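Local structure of FOG-3 protein (Caenorhabditis elegans, 5TD6) at residues A73-P76 with P77-L81. The protein specifies sperm fate as an RNA-binding multimer, probably as a transcription corepressor, and is represented here by its BTG/Tob domain. The protein carries 2 engineered substitutions. Residues are numbered along the deposited sequence; the frame is centred on the assembly and turned at random.
Sequences AGVP and PSDVL
A Pro-Pro step leads into helix 77-83 of the BTG/Tob domain, where the backbone N of Asp79 bonds the Pro76 carbonyl and its side chain reaches the Pro76 ring. Asp79 N donates to Pro76 O at 2.7 Å; the bond is bent, with an N-H...O angle of 134° and the donor 41° above the carbonyl plane. The next acceptor, Pro77 O, takes Leu81 N at 2.9 Å, an i to i+4 bond after the i to i+3 bond of Asp79. Asp79 turns its CB toward the loop, and chi1 of -70° puts CG beside the backbone N, which carries OD2 above the ring plane of Pro76, offset from its centre: OD2 is 3.5 Å from Pro76 CD and 3.6 Å from Pro76 CG. Val75 CG1 meets Asp79 CB at 4.1 Å, the two side chains crossing at a slant. Asp79 OD1 makes a long, weak ion pair with Arg82 NH2. With an alanine at Asp79, the Pro76 ring would probably lose its OD2 contact and Arg82 its weak partner. Val75 rests on Pro24 of helix 22-41 and on Ile20 in the loop before it, where Val80 also packs, holding the turn against that helix. Having no N-H of its own, Pro77 suits this position, and the whole is typical of a helix N-terminus with a proline in its first turn.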
loop_
_atom_site.group_PDB
_atom_site.type_symbol
_atom_site.label_atom_id
_atom_site.label_comp_id
_atom_site.label_asym_id
_atom_site.label_seq_id
_atom_site.Cartn_x
_atom_site.Cartn_y
_atom_site.Cartn_z
ATOM N N ALA B 73 -11.081 -3.103 18.423
ATOM C CA ALA B 73 -9.909 -3.956 18.251
ATOM C C ALA B 73 -9.164 -4.180 19.563
ATOM O O ALA B 73 -8.049 -4.711 19.575
ATOM C CB ALA B 73 -8.967 -3.351 17.204
ATOM N N GLY B 74 -9.772 -3.755 20.666
ATOM C CA GLY B 74 -9.178 -3.943 21.978
ATOM C C GLY B 74 -8.089 -2.941 22.301
ATOM O O GLY B 74 -7.634 -2.836 23.442
ATOM N N VAL B 75 -7.672 -2.195 21.286
ATOM C CA VAL B 75 -6.647 -1.182 21.463
ATOM C C VAL B 75 -7.230 0.054 22.124
ATOM O O VAL B 75 -8.177 0.641 21.594
ATOM C CB VAL B 75 -6.025 -0.773 20.118
ATOM C CG1 VAL B 75 -4.580 -0.345 20.312
ATOM C CG2 VAL B 75 -6.130 -1.919 19.124
ATOM N N PRO B 76 -6.677 0.445 23.281
ATOM C CA PRO B 76 -7.027 1.730 23.896
ATOM C C PRO B 76 -6.951 2.862 22.876
ATOM O O PRO B 76 -5.881 3.109 22.318
ATOM C CB PRO B 76 -5.967 1.903 24.987
ATOM C CG PRO B 76 -5.556 0.515 25.333
ATOM C CD PRO B 76 -5.659 -0.284 24.059
ATOM N N PRO B 77 -8.085 3.524 22.613
ATOM C CA PRO B 77 -8.164 4.618 21.639
ATOM C C PRO B 77 -7.060 5.665 21.798
ATOM O O PRO B 77 -6.682 6.302 20.810
ATOM C CB PRO B 77 -9.540 5.218 21.921
ATOM C CG PRO B 77 -10.349 4.033 22.340
ATOM C CD PRO B 77 -9.414 3.166 23.142
ATOM N N SER B 78 -6.537 5.831 23.011
ATOM C CA SER B 78 -5.460 6.788 23.227
ATOM C C SER B 78 -4.192 6.325 22.511
ATOM O O SER B 78 -3.456 7.134 21.962
ATOM C CB SER B 78 -5.197 6.990 24.718
ATOM O OG SER B 78 -4.688 5.805 25.296
ATOM N N ASP B 79 -3.954 5.016 22.486
ATOM C CA ASP B 79 -2.786 4.477 21.804
ATOM C C ASP B 79 -2.752 4.870 20.333
ATOM O O ASP B 79 -1.684 5.191 19.794
ATOM C CB ASP B 79 -2.735 2.956 21.907
ATOM C CG ASP B 79 -2.417 2.477 23.298
ATOM O OD1 ASP B 79 -1.997 3.302 24.141
ATOM O OD2 ASP B 79 -2.578 1.263 23.538
ATOM N N VAL B 80 -3.911 4.828 19.681
ATOM C CA VAL B 80 -3.996 5.200 18.275
ATOM C C VAL B 80 -4.028 6.710 18.102
ATOM O O VAL B 80 -3.346 7.248 17.221
ATOM C CB VAL B 80 -5.229 4.584 17.592
ATOM C CG1 VAL B 80 -5.494 5.273 16.269
ATOM C CG2 VAL B 80 -5.016 3.098 17.377
ATOM N N LEU B 81 -4.809 7.384 18.945
ATOM C CA LEU B 81 -4.890 8.844 18.938
ATOM C C LEU B 81 -3.514 9.501 18.919
ATOM O O LEU B 81 -3.265 10.418 18.132
ATOM C CB LEU B 81 -5.672 9.342 20.157
ATOM C CG LEU B 81 -5.520 10.837 20.481
ATOM C CD1 LEU B 81 -6.433 11.681 19.598
ATOM C CD2 LEU B 81 -5.761 11.125 21.965
#